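Local coordinates for protein transcriptional regulator (NtrC family) (Aquifex aeolicus, PDB 3DZD) that activates sigma54-dependent transcription, probably by coupling ATP hydrolysis in its AAA+ domain to control by a receiver domain, at residues E193-G205 and K214-L228. Sequence-based numbering, arbitrary orientation.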
ATOM      1  N   GLU A 193      17.767  12.879 -16.906  1.00119.32           N
ATOM      2  CA  GLU A 193      16.808  13.971 -16.769  1.00118.35           C
ATOM      3  C   GLU A 193      15.357  13.530 -16.589  1.00104.71           C
ATOM      4  O   GLU A 193      14.453  14.364 -16.529  1.00 99.61           O
ATOM      5  CB  GLU A 193      16.953  14.946 -17.940  1.00121.47           C
ATOM      6  CG  GLU A 193      18.214  15.799 -17.848  1.00123.91           C
ATOM      7  CD  GLU A 193      18.792  16.153 -19.203  1.00128.24           C
ATOM      8  OE1 GLU A 193      18.295  15.625 -20.219  1.00124.60           O
ATOM      9  OE2 GLU A 193      19.750  16.955 -19.250  1.00124.36           O
ATOM     10  N   LEU A 194      15.137  12.223 -16.499  1.00 79.15           N
ATOM     11  CA  LEU A 194      13.842  11.705 -16.072  1.00 78.68           C
ATOM     12  C   LEU A 194      13.631  11.978 -14.585  1.00 78.30           C
ATOM     13  O   LEU A 194      12.511  11.911 -14.078  1.00105.61           O
ATOM     14  CB  LEU A 194      13.737  10.207 -16.350  1.00 78.41           C
ATOM     15  CG  LEU A 194      12.744   9.788 -17.438  1.00 78.49           C
ATOM     16  CD1 LEU A 194      13.105  10.379 -18.804  1.00 79.11           C
ATOM     17  CD2 LEU A 194      12.632   8.265 -17.508  1.00 78.19           C
ATOM     18  N   ALA A 195      14.724  12.281 -13.896  1.00 74.00           N
ATOM     19  CA  ALA A 195      14.679  12.591 -12.475  1.00 74.52           C
ATOM     20  C   ALA A 195      13.749  13.768 -12.199  1.00 68.39           C
ATOM     21  O   ALA A 195      12.824  13.652 -11.401  1.00 68.18           O
ATOM     22  CB  ALA A 195      16.075  12.879 -11.951  1.00 75.84           C
ATOM     23  N   GLU A 196      13.991  14.894 -12.866  1.00 70.75           N
ATOM     24  CA  GLU A 196      13.168  16.086 -12.673  1.00 64.18           C
ATOM     25  C   GLU A 196      11.680  15.798 -12.873  1.00 59.89           C
ATOM     26  O   GLU A 196      10.825  16.494 -12.327  1.00 62.98           O
ATOM     27  CB  GLU A 196      13.614  17.210 -13.610  1.00 68.26           C
ATOM     28  CG  GLU A 196      12.745  18.457 -13.538  1.00 63.24           C
ATOM     29  CD  GLU A 196      13.328  19.621 -14.315  1.00 73.60           C
ATOM     30  OE1 GLU A 196      14.419  19.459 -14.902  1.00 75.57           O
ATOM     31  OE2 GLU A 196      12.695  20.698 -14.343  1.00 80.03           O
ATOM     32  N   SER A 197      11.380  14.769 -13.654  1.00 62.17           N
ATOM     33  CA  SER A 197      10.001  14.383 -13.919  1.00 65.16           C
ATOM     34  C   SER A 197       9.458  13.474 -12.825  1.00 65.34           C
ATOM     35  O   SER A 197       8.291  13.568 -12.443  1.00 66.06           O
ATOM     36  CB  SER A 197       9.906  13.671 -15.267  1.00 66.70           C
ATOM     37  OG  SER A 197       8.731  12.884 -15.342  1.00 75.40           O
ATOM     38  N   GLU A 198      10.307  12.581 -12.337  1.00 65.96           N
ATOM     39  CA  GLU A 198       9.931  11.676 -11.259  1.00 64.47           C
ATOM     40  C   GLU A 198       9.564  12.457 -10.009  1.00 60.70           C
ATOM     41  O   GLU A 198       8.662  12.075  -9.266  1.00 61.13           O
ATOM     42  CB  GLU A 198      11.088  10.727 -10.946  1.00 61.77           C
ATOM     43  CG  GLU A 198      11.249   9.625 -11.952  1.00 65.36           C
ATOM     44  CD  GLU A 198      10.126   8.623 -11.866  1.00 78.37           C
ATOM     45  OE1 GLU A 198      10.069   7.890 -10.854  1.00 80.16           O
ATOM     46  OE2 GLU A 198       9.302   8.568 -12.807  1.00 83.31           O
ATOM     47  N   LEU A 199      10.275  13.554  -9.783  1.00 47.46           N
ATOM     48  CA  LEU A 199      10.085  14.362  -8.589  1.00 52.07           C
ATOM     49  C   LEU A 199       8.873  15.277  -8.707  1.00 52.23           C
ATOM     50  O   LEU A 199       8.034  15.332  -7.805  1.00 48.25           O
ATOM     51  CB  LEU A 199      11.326  15.223  -8.325  1.00 50.88           C
ATOM     52  CG  LEU A 199      12.470  14.652  -7.491  1.00 56.72           C
ATOM     53  CD1 LEU A 199      13.555  15.708  -7.287  1.00 57.96           C
ATOM     54  CD2 LEU A 199      11.957  14.159  -6.152  1.00 51.71           C
ATOM     55  N   PHE A 200       8.800  16.003  -9.819  1.00 54.06           N
ATOM     56  CA  PHE A 200       7.821  17.075  -9.981  1.00 52.24           C
ATOM     57  C   PHE A 200       6.535  16.641 -10.676  1.00 51.81           C
ATOM     58  O   PHE A 200       5.535  17.351 -10.646  1.00 54.32           O
ATOM     59  CB  PHE A 200       8.452  18.252 -10.725  1.00 51.52           C
ATOM     60  CG  PHE A 200       9.538  18.930  -9.950  1.00 56.61           C
ATOM     61  CD1 PHE A 200       9.236  19.931  -9.042  1.00 53.55           C
ATOM     62  CD2 PHE A 200      10.858  18.552 -10.110  1.00 55.02           C
ATOM     63  CE1 PHE A 200      10.232  20.550  -8.315  1.00 54.45           C
ATOM     64  CE2 PHE A 200      11.861  19.165  -9.387  1.00 56.87           C
ATOM     65  CZ  PHE A 200      11.549  20.166  -8.486  1.00 55.44           C
ATOM     66  N   GLY A 201       6.557  15.472 -11.295  1.00 46.27           N
ATOM     67  CA  GLY A 201       5.404  15.017 -12.039  1.00 54.92           C
ATOM     68  C   GLY A 201       5.165  15.903 -13.243  1.00 54.12           C
ATOM     69  O   GLY A 201       5.780  16.966 -13.385  1.00 52.77           O
ATOM     70  N   HIS A 202       4.271  15.465 -14.119  1.00 86.64           N
ATOM     71  CA  HIS A 202       3.952  16.228 -15.317  1.00 93.20           C
ATOM     72  C   HIS A 202       2.446  16.311 -15.503  1.00 95.19           C
ATOM     73  O   HIS A 202       1.696  15.511 -14.945  1.00 91.24           O
ATOM     74  CB  HIS A 202       4.610  15.599 -16.545  1.00 90.19           C
ATOM     75  CG  HIS A 202       4.401  14.121 -16.653  1.00 95.16           C
ATOM     76  ND1 HIS A 202       3.361  13.566 -17.368  1.00100.26           N
ATOM     77  CD2 HIS A 202       5.097  13.082 -16.136  1.00 97.51           C
ATOM     78  CE1 HIS A 202       3.426  12.249 -17.287  1.00101.28           C
ATOM     79  NE2 HIS A 202       4.471  11.929 -16.544  1.00105.60           N
ATOM     80  N   GLU A 203       2.006  17.281 -16.289  1.00153.36           N
ATOM     81  CA  GLU A 203       0.585  17.495 -16.470  1.00152.00           C
ATOM     82  C   GLU A 203       0.321  18.279 -17.742  1.00162.47           C
ATOM     83  O   GLU A 203       0.729  19.434 -17.855  1.00160.73           O
ATOM     84  CB  GLU A 203       0.014  18.215 -15.248  1.00148.78           C
ATOM     85  CG  GLU A 203      -1.309  18.906 -15.474  1.00153.42           C
ATOM     86  CD  GLU A 203      -1.135  20.384 -15.733  1.00151.46           C
ATOM     87  OE1 GLU A 203      -0.079  20.925 -15.342  1.00144.20           O
ATOM     88  OE2 GLU A 203      -2.049  21.001 -16.321  1.00159.37           O
ATOM     89  N   LYS A 204      -0.340  17.628 -18.700  1.00150.09           N
ATOM     90  CA  LYS A 204      -0.701  18.234 -19.987  1.00150.68           C
ATOM     91  C   LYS A 204       0.338  17.976 -21.087  1.00150.98           C
ATOM     92  O   LYS A 204       0.449  18.744 -22.043  1.00287.18           O
ATOM     93  CB  LYS A 204      -0.979  19.735 -19.834  1.00151.10           C
ATOM     94  CG  LYS A 204      -1.620  20.394 -21.043  1.00151.73           C
ATOM     95  CD  LYS A 204      -1.870  21.872 -20.791  1.00152.14           C
ATOM     96  CE  LYS A 204      -2.381  22.562 -22.044  1.00152.84           C
ATOM     97  NZ  LYS A 204      -3.583  21.881 -22.598  1.00152.83           N
ATOM     98  N   GLY A 205       1.096  16.892 -20.944  1.00109.33           N
ATOM     99  CA  GLY A 205       2.031  16.464 -21.974  1.00109.95           C
ATOM    100  C   GLY A 205       3.440  17.022 -21.880  1.00106.40           C
ATOM    101  O   GLY A 205       4.029  17.392 -22.894  1.00 99.30           O
ATOM    102  N   LYS A 214       0.511  13.086 -14.302  1.00 85.32           N
ATOM    103  CA  LYS A 214       1.132  12.149 -13.370  1.00 84.66           C
ATOM    104  C   LYS A 214       1.714  12.897 -12.171  1.00 74.83           C
ATOM    105  O   LYS A 214       2.392  13.911 -12.329  1.00 74.82           O
ATOM    106  CB  LYS A 214       2.231  11.336 -14.062  1.00 82.14           C
ATOM    107  CG  LYS A 214       2.819  10.221 -13.196  1.00 79.77           C
ATOM    108  CD  LYS A 214       4.228   9.820 -13.645  1.00 86.46           C
ATOM    109  CE  LYS A 214       5.246  10.943 -13.416  1.00 81.52           C
ATOM    110  NZ  LYS A 214       6.617  10.571 -13.877  1.00 72.97           N
ATOM    111  N   LYS A 215       1.446  12.388 -10.973  1.00 67.09           N
ATOM    112  CA  LYS A 215       1.917  13.023  -9.743  1.00 68.93           C
ATOM    113  C   LYS A 215       3.401  12.742  -9.502  1.00 65.75           C
ATOM    114  O   LYS A 215       3.871  11.615  -9.678  1.00 56.78           O
ATOM    115  CB  LYS A 215       1.106  12.527  -8.542  1.00 60.83           C
ATOM    116  CG  LYS A 215      -0.361  12.295  -8.829  1.00 68.22           C
ATOM    117  CD  LYS A 215      -1.100  11.765  -7.607  1.00 71.68           C
ATOM    118  CE  LYS A 215      -1.572  12.893  -6.699  1.00 72.47           C
ATOM    119  NZ  LYS A 215      -2.758  12.503  -5.876  1.00 75.81           N
ATOM    120  N   GLY A 216       4.136  13.767  -9.090  1.00 67.00           N
ATOM    121  CA  GLY A 216       5.535  13.592  -8.751  1.00 61.53           C
ATOM    122  C   GLY A 216       5.708  12.971  -7.379  1.00 58.02           C
ATOM    123  O   GLY A 216       4.777  12.966  -6.569  1.00 53.12           O
ATOM    124  N   LYS A 217       6.900  12.442  -7.123  1.00 48.57           N
ATOM    125  CA  LYS A 217       7.228  11.852  -5.833  1.00 48.11           C
ATOM    126  C   LYS A 217       7.115  12.891  -4.713  1.00 47.63           C
ATOM    127  O   LYS A 217       6.718  12.568  -3.594  1.00 45.87           O
ATOM    128  CB  LYS A 217       8.648  11.278  -5.856  1.00 49.44           C
ATOM    129  CG  LYS A 217       8.930  10.341  -7.007  1.00 53.00           C
ATOM    130  CD  LYS A 217       8.507   8.914  -6.690  1.00 63.31           C
ATOM    131  CE  LYS A 217       9.352   7.900  -7.459  1.00 56.47           C
ATOM    132  NZ  LYS A 217       9.028   6.497  -7.084  1.00 60.84           N
ATOM    133  N   LEU A 218       7.482  14.133  -5.004  1.00 43.15           N
ATOM    134  CA  LEU A 218       7.338  15.190  -4.004  1.00 50.93           C
ATOM    135  C   LEU A 218       5.927  15.148  -3.421  1.00 47.21           C
ATOM    136  O   LEU A 218       5.742  15.117  -2.207  1.00 48.57           O
ATOM    137  CB  LEU A 218       7.619  16.566  -4.613  1.00 49.97           C
ATOM    138  CG  LEU A 218       9.090  16.935  -4.793  1.00 53.92           C
ATOM    139  CD1 LEU A 218       9.267  18.038  -5.827  1.00 46.56           C
ATOM    140  CD2 LEU A 218       9.676  17.345  -3.461  1.00 55.41           C
ATOM    141  N   GLU A 219       4.945  15.111  -4.312  1.00 61.25           N
ATOM    142  CA  GLU A 219       3.537  15.097  -3.949  1.00 67.28           C
ATOM    143  C   GLU A 219       3.096  13.788  -3.290  1.00 59.89           C
ATOM    144  O   GLU A 219       2.253  13.790  -2.391  1.00 55.26           O
ATOM    145  CB  GLU A 219       2.714  15.340  -5.210  1.00 66.07           C
ATOM    146  CG  GLU A 219       1.233  15.444  -4.997  1.00 73.26           C
ATOM    147  CD  GLU A 219       0.524  15.854  -6.269  1.00 83.56           C
ATOM    148  OE1 GLU A 219       1.228  16.109  -7.272  1.00 81.38           O
ATOM    149  OE2 GLU A 219      -0.725  15.922  -6.267  1.00 90.41           O
ATOM    150  N   LEU A 220       3.658  12.673  -3.744  1.00 45.65           N
ATOM    151  CA  LEU A 220       3.296  11.362  -3.203  1.00 46.98           C
ATOM    152  C   LEU A 220       3.794  11.196  -1.771  1.00 49.20           C
ATOM    153  O   LEU A 220       3.340  10.316  -1.041  1.00 48.71           O
ATOM    154  CB  LEU A 220       3.864  10.244  -4.080  1.00 47.35           C
ATOM    155  CG  LEU A 220       3.185  10.041  -5.437  1.00 49.98           C
ATOM    156  CD1 LEU A 220       4.117   9.359  -6.419  1.00 48.31           C
ATOM    157  CD2 LEU A 220       1.908   9.249  -5.276  1.00 50.80           C
ATOM    158  N   ALA A 221       4.729  12.051  -1.372  1.00 41.86           N
ATOM    159  CA  ALA A 221       5.343  11.942  -0.056  1.00 41.44           C
ATOM    160  C   ALA A 221       4.685  12.861   0.967  1.00 37.65           C
ATOM    161  O   ALA A 221       5.116  12.930   2.112  1.00 38.07           O
ATOM    162  CB  ALA A 221       6.833  12.221  -0.147  1.00 43.62           C
ATOM    163  N   ASP A 222       3.638  13.561   0.542  1.00 42.99           N
ATOM    164  CA  ASP A 222       2.895  14.456   1.421  1.00 38.02           C
ATOM    165  C   ASP A 222       2.618  13.805   2.772  1.00 37.58           C
ATOM    166  O   ASP A 222       2.103  12.688   2.851  1.00 37.45           O
ATOM    167  CB  ASP A 222       1.581  14.877   0.761  1.00 48.81           C
ATOM    168  CG  ASP A 222       0.994  16.150   1.370  1.00 50.86           C
ATOM    169  OD1 ASP A 222       1.719  16.895   2.071  1.00 43.28           O
ATOM    170  OD2 ASP A 222      -0.200  16.406   1.129  1.00 61.22           O
ATOM    171  N   GLN A 223       2.981  14.518   3.830  1.00 40.16           N
ATOM    172  CA  GLN A 223       2.846  14.039   5.207  1.00 46.92           C
ATOM    173  C   GLN A 223       3.613  12.748   5.483  1.00 46.70           C
ATOM    174  O   GLN A 223       3.401  12.102   6.504  1.00 44.35           O
ATOM    175  CB  GLN A 223       1.377  13.882   5.597  1.00 52.52           C
ATOM    176  CG  GLN A 223       0.566  15.165   5.446  1.00 63.26           C
ATOM    177  CD  GLN A 223      -0.729  15.131   6.238  1.00 66.68           C
ATOM    178  OE1 GLN A 223      -0.723  15.238   7.469  1.00 77.39           O
ATOM    179  NE2 GLN A 223      -1.847  14.986   5.536  1.00 70.56           N
ATOM    180  N   GLY A 224       4.510  12.389   4.572  1.00 39.59           N
ATOM    181  CA  GLY A 224       5.369  11.239   4.761  1.00 40.69           C
ATOM    182  C   GLY A 224       6.846  11.577   4.645  1.00 37.32           C
ATOM    183  O   GLY A 224       7.290  12.667   5.001  1.00 41.41           O
ATOM    184  N   THR A 225       7.609  10.630   4.124  1.00 38.43           N
ATOM    185  CA  THR A 225       9.055  10.762   4.070  1.00 42.32           C
ATOM    186  C   THR A 225       9.508  10.472   2.659  1.00 44.39           C
ATOM    187  O   THR A 225       9.169   9.438   2.089  1.00 42.85           O
ATOM    188  CB  THR A 225       9.743   9.780   5.033  1.00 43.64           C
ATOM    189  OG1 THR A 225       9.385  10.109   6.382  1.00 46.70           O
ATOM    190  CG2 THR A 225      11.261   9.838   4.882  1.00 46.19           C
ATOM    191  N   LEU A 226      10.250  11.408   2.091  1.00 37.95           N
ATOM    192  CA  LEU A 226      10.827  11.237   0.769  1.00 43.06           C
ATOM    193  C   LEU A 226      12.286  10.827   0.941  1.00 37.22           C
ATOM    194  O   LEU A 226      13.064  11.574   1.531  1.00 37.36           O
ATOM    195  CB  LEU A 226      10.744  12.555  -0.002  1.00 37.26           C
ATOM    196  CG  LEU A 226      11.237  12.546  -1.443  1.00 37.34           C
ATOM    197  CD1 LEU A 226      10.248  11.811  -2.329  1.00 39.81           C
ATOM    198  CD2 LEU A 226      11.453  13.970  -1.932  1.00 38.13           C
ATOM    199  N   PHE A 227      12.635   9.642   0.440  1.00 36.99           N
ATOM    200  CA  PHE A 227      14.008   9.125   0.487  1.00 36.96           C
ATOM    201  C   PHE A 227      14.685   9.291  -0.868  1.00 38.89           C
ATOM    202  O   PHE A 227      14.290   8.665  -1.855  1.00 44.81           O
ATOM    203  CB  PHE A 227      14.023   7.649   0.908  1.00 36.71           C
ATOM    204  CG  PHE A 227      15.402   7.000   0.880  1.00 36.73           C
ATOM    205  CD1 PHE A 227      16.455   7.526   1.607  1.00 39.40           C
ATOM    206  CD2 PHE A 227      15.626   5.841   0.144  1.00 37.56           C
ATOM    207  CE1 PHE A 227      17.702   6.926   1.589  1.00 40.30           C
ATOM    208  CE2 PHE A 227      16.867   5.240   0.125  1.00 47.53           C
ATOM    209  CZ  PHE A 227      17.909   5.782   0.849  1.00 48.06           C
ATOM    210  N   LEU A 228      15.702  10.147  -0.911  1.00 37.32           N
ATOM    211  CA  LEU A 228      16.467  10.378  -2.130  1.00 37.50           C
ATOM    212  C   LEU A 228      17.735   9.536  -2.129  1.00 38.30           C
ATOM    213  O   LEU A 228      18.737   9.919  -1.517  1.00 37.72           O
ATOM    214  CB  LEU A 228      16.839  11.850  -2.232  1.00 37.79           C
ATOM    215  CG  LEU A 228      15.665  12.830  -2.263  1.00 38.10           C
ATOM    216  CD1 LEU A 228      16.156  14.244  -2.147  1.00 38.29           C
ATOM    217  CD2 LEU A 228      14.826  12.636  -3.542  1.00 37.79           C
TER
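Lys214 N donates to His202 O at 2.8 Å, and a weak bond returns from His202 N to Lys214 O; together they join the arms of a short antiparallel hairpin at the base of the GAFTGA loop, which in relatives contacts sigma54. Where helix 195-200 meets helix 217-220, Leu218 N reaches a lone pair of Leu199 O at 3.1 Å, in the carbonyl plane. Leu199 O, near the C-terminal end of one helix, thus takes up an N-H that the first turn of the other cannot use internally. Gly201, leaving its helix with positive phi, and Gly216, the N-cap of the next, bring their CA atoms within 3.6 Å because neither carries a side chain.

Lys214, extended until it bends at chi3 (67°), lays CB over a face of the His202 imidazole and brings NZ 3.5 Å from Glu198 OE2, a salt bridge, with a weak bond to Ser197 OG. On the apolar side the flat Phe200 ring takes Leu218 CD1 over a face, a CH-pi contact, and branched Leu199 packs its CD2 methyl against Leu226 and Leu228 of the central sheet. Helix 236-248 also packs on Phe200, Leu218 and Leu228. Main-chain bonds and leucines therefore tie the hairpin base to the AAA+ core, the lysine-glutamate pair lying at its partly exposed margin.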